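Local coordinates for Serine/threonine-protein kinase PknI (Mycobacterium tuberculosis, PDB 5XLM) that is a membrane-spanning serine/threonine kinase that slows mycobacterial growth within the infected host and carries an extracellular sensor domain, at residues Thr64-Arg69 / Ala79-Leu84. Numbering follows the deposited sequence.
Sequences TWWAFR and AAATML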
ATOM      1  N   THR A  64       6.709   7.033  -0.561  1.00 30.40           N
ATOM      2  CA  THR A  64       7.202   6.200  -1.649  1.00 32.90           C
ATOM      3  C   THR A  64       6.249   6.335  -2.827  1.00 31.96           C
ATOM      4  O   THR A  64       5.084   6.707  -2.666  1.00 31.45           O
ATOM      5  CB  THR A  64       7.329   4.725  -1.238  1.00 35.83           C
ATOM      6  OG1 THR A  64       6.079   4.262  -0.712  1.00 30.94           O
ATOM      7  CG2 THR A  64       8.416   4.549  -0.187  1.00 29.68           C
ATOM      8  N   TRP A  65       6.752   6.031  -4.019  1.00 28.48           N
ATOM      9  CA  TRP A  65       5.981   6.183  -5.244  1.00 35.58           C
ATOM     10  C   TRP A  65       5.803   4.837  -5.928  1.00 32.26           C
ATOM     11  O   TRP A  65       6.728   4.020  -5.975  1.00 33.31           O
ATOM     12  CB  TRP A  65       6.643   7.186  -6.190  1.00 33.83           C
ATOM     13  CG  TRP A  65       6.367   8.599  -5.788  1.00 32.94           C
ATOM     14  CD1 TRP A  65       5.409   9.425  -6.301  1.00 30.93           C
ATOM     15  CD2 TRP A  65       7.034   9.345  -4.764  1.00 31.04           C
ATOM     16  NE1 TRP A  65       5.449  10.644  -5.671  1.00 36.67           N
ATOM     17  CE2 TRP A  65       6.436  10.620  -4.720  1.00 33.21           C
ATOM     18  CE3 TRP A  65       8.085   9.062  -3.885  1.00 34.03           C
ATOM     19  CZ2 TRP A  65       6.853  11.610  -3.835  1.00 42.54           C
ATOM     20  CZ3 TRP A  65       8.497  10.048  -3.003  1.00 37.70           C
ATOM     21  CH2 TRP A  65       7.881  11.306  -2.985  1.00 39.72           C
ATOM     22  N   TRP A  66       4.602   4.617  -6.460  1.00 31.61           N
ATOM     23  CA  TRP A  66       4.213   3.332  -7.014  1.00 30.40           C
ATOM     24  C   TRP A  66       3.445   3.544  -8.309  1.00 31.50           C
ATOM     25  O   TRP A  66       2.761   4.555  -8.487  1.00 31.20           O
ATOM     26  CB  TRP A  66       3.356   2.536  -6.019  1.00 32.05           C
ATOM     27  CG  TRP A  66       4.023   2.311  -4.695  1.00 26.46           C
ATOM     28  CD1 TRP A  66       4.130   3.203  -3.667  1.00 27.13           C
ATOM     29  CD2 TRP A  66       4.671   1.113  -4.256  1.00 26.17           C
ATOM     30  NE1 TRP A  66       4.810   2.636  -2.617  1.00 27.28           N
ATOM     31  CE2 TRP A  66       5.151   1.352  -2.952  1.00 26.71           C
ATOM     32  CE3 TRP A  66       4.891  -0.139  -4.839  1.00 28.92           C
ATOM     33  CZ2 TRP A  66       5.841   0.386  -2.223  1.00 27.01           C
ATOM     34  CZ3 TRP A  66       5.575  -1.098  -4.111  1.00 26.17           C
ATOM     35  CH2 TRP A  66       6.042  -0.830  -2.817  1.00 32.18           C
ATOM     36  N   ALA A  67       3.568   2.578  -9.213  1.00 30.76           N
ATOM     37  CA  ALA A  67       2.805   2.553 -10.454  1.00 35.93           C
ATOM     38  C   ALA A  67       1.716   1.496 -10.307  1.00 25.56           C
ATOM     39  O   ALA A  67       2.008   0.297 -10.250  1.00 30.82           O
ATOM     40  CB  ALA A  67       3.712   2.263 -11.647  1.00 32.26           C
ATOM     41  N   PHE A  68       0.467   1.943 -10.227  1.00 26.64           N
ATOM     42  CA  PHE A  68      -0.675   1.068 -10.006  1.00 25.96           C
ATOM     43  C   PHE A  68      -1.364   0.738 -11.324  1.00 26.62           C
ATOM     44  O   PHE A  68      -1.500   1.598 -12.199  1.00 26.61           O
ATOM     45  CB  PHE A  68      -1.686   1.717  -9.055  1.00 26.52           C
ATOM     46  CG  PHE A  68      -1.441   1.428  -7.600  1.00 26.42           C
ATOM     47  CD1 PHE A  68      -2.195   0.475  -6.936  1.00 26.37           C
ATOM     48  CD2 PHE A  68      -0.471   2.122  -6.893  1.00 26.51           C
ATOM     49  CE1 PHE A  68      -1.982   0.211  -5.595  1.00 29.57           C
ATOM     50  CE2 PHE A  68      -0.253   1.861  -5.551  1.00 28.69           C
ATOM     51  CZ  PHE A  68      -1.009   0.904  -4.902  1.00 27.80           C
ATOM     52  N   ARG A  69      -1.802  -0.512 -11.456  1.00 25.84           N
ATOM     53  CA  ARG A  69      -2.694  -0.918 -12.531  1.00 30.82           C
ATOM     54  C   ARG A  69      -3.738  -1.862 -11.950  1.00 30.49           C
ATOM     55  O   ARG A  69      -3.442  -2.650 -11.045  1.00 28.65           O
ATOM     56  CB  ARG A  69      -1.927  -1.578 -13.691  1.00 41.52           C
ATOM     57  CG  ARG A  69      -1.729  -3.070 -13.547  1.00 55.84           C
ATOM     58  CD  ARG A  69      -0.664  -3.612 -14.488  1.00 66.01           C
ATOM     59  NE  ARG A  69      -1.123  -3.771 -15.866  1.00 74.40           N
ATOM     60  CZ  ARG A  69      -0.506  -3.252 -16.923  1.00 80.00           C
ATOM     61  NH1 ARG A  69       0.604  -2.542 -16.765  1.00 80.61           N
ATOM     62  NH2 ARG A  69      -0.993  -3.451 -18.139  1.00 81.47           N
ATOM     63  N   ALA A  79      -5.455  -5.009  -7.839  1.00 29.84           N
ATOM     64  CA  ALA A  79      -4.527  -3.944  -8.183  1.00 29.54           C
ATOM     65  C   ALA A  79      -3.113  -4.419  -7.899  1.00 29.83           C
ATOM     66  O   ALA A  79      -2.844  -4.981  -6.832  1.00 37.81           O
ATOM     67  CB  ALA A  79      -4.831  -2.667  -7.392  1.00 30.07           C
ATOM     68  N   ALA A  80      -2.220  -4.204  -8.856  1.00 29.66           N
ATOM     69  CA  ALA A  80      -0.808  -4.508  -8.705  1.00 30.09           C
ATOM     70  C   ALA A  80      -0.019  -3.210  -8.709  1.00 29.90           C
ATOM     71  O   ALA A  80      -0.318  -2.295  -9.481  1.00 31.86           O
ATOM     72  CB  ALA A  80      -0.320  -5.426  -9.825  1.00 31.78           C
ATOM     73  N   ALA A  81       0.983  -3.128  -7.841  1.00 30.25           N
ATOM     74  CA  ALA A  81       1.776  -1.916  -7.700  1.00 30.37           C
ATOM     75  C   ALA A  81       3.256  -2.266  -7.726  1.00 30.71           C
ATOM     76  O   ALA A  81       3.714  -3.097  -6.933  1.00 31.29           O
ATOM     77  CB  ALA A  81       1.430  -1.178  -6.403  1.00 31.04           C
ATOM     78  N   THR A  82       3.996  -1.635  -8.635  1.00 30.81           N
ATOM     79  CA  THR A  82       5.441  -1.783  -8.698  1.00 36.52           C
ATOM     80  C   THR A  82       6.089  -0.493  -8.218  1.00 37.15           C
ATOM     81  O   THR A  82       5.625   0.603  -8.543  1.00 31.75           O
ATOM     82  CB  THR A  82       5.914  -2.150 -10.109  1.00 44.65           C
ATOM     83  OG1 THR A  82       7.350  -2.229 -10.125  1.00 60.18           O
ATOM     84  CG2 THR A  82       5.442  -1.125 -11.135  1.00 43.71           C
ATOM     85  N   MET A  83       7.150  -0.630  -7.429  1.00 31.92           N
ATOM     86  CA  MET A  83       7.759   0.524  -6.783  1.00 32.47           C
ATOM     87  C   MET A  83       8.595   1.327  -7.771  1.00 36.43           C
ATOM     88  O   MET A  83       9.342   0.769  -8.579  1.00 36.49           O
ATOM     89  CB  MET A  83       8.627   0.079  -5.609  1.00 34.65           C
ATOM     90  CG  MET A  83       9.009   1.198  -4.661  1.00 40.50           C
ATOM     91  SD  MET A  83       9.896   0.581  -3.218  1.00 50.01           S
ATOM     92  CE  MET A  83      10.057   2.069  -2.238  1.00 56.77           C
ATOM     93  N   LEU A  84       8.457   2.644  -7.698  1.00 45.47           N
ATOM     94  CA  LEU A  84       9.237   3.564  -8.509  1.00 47.57           C
ATOM     95  C   LEU A  84      10.407   4.103  -7.694  1.00 49.09           C
ATOM     96  O   LEU A  84      10.463   3.966  -6.469  1.00 47.00           O
ATOM     97  CB  LEU A  84       8.351   4.704  -9.019  1.00 46.34           C
ATOM     98  CG  LEU A  84       7.095   4.287  -9.791  1.00 45.52           C
ATOM     99  CD1 LEU A  84       6.247   5.507 -10.108  1.00 45.36           C
ATOM    100  CD2 LEU A  84       7.455   3.534 -11.065  1.00 46.10           C
TER
HETATM  101  O   HOH W   1       9.500   5.024  -4.187  1.00 25.49           O
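A81 sets its CB over the centre of the F68 ring, 3.5 Å from the ring centroid and only 12° off the ring normal, a close CH-pi contact. With A79, whose CB reaches the edge of the same ring at CD1, these residues form a tight buried cluster in the hairpin of strands 62-72 and 77-83 of the extracellular sensor domain; the C72-C77 disulfide links the strand ends at the hairpin turn. Y40 meets F68 edge-to-face and M102 also packs on it. Backbone bonds run both ways within the pairs R69-A80 and A67-T82, although R69 itself is partly exposed. On the opposite face, A67 CB packs against T82 CG2 and L84 CD2.

Toward T64 the contact stays close but is more accessible to solvent. M83 CB lies over the six-membered ring of W66, with CZ3 3.6 Å away, and SD follows obliquely at 4.6 Å from the centroid in a Met-aromatic contact. With CG anti to the backbone N (chi1 -165°) and the chain extended beyond it, CE reaches T64 CG2. W66 NE1 donates to T64 OG1 (2.8 Å), which restrains the indole. L84 N bonds to W65 O, and a water accepts from W65 N and donates to L84 O. Cross-strand cohesion therefore rests on backbone hydrogen bonds and neutral CH-pi and sulfur-aromatic packing, without a salt bridge between the two segments.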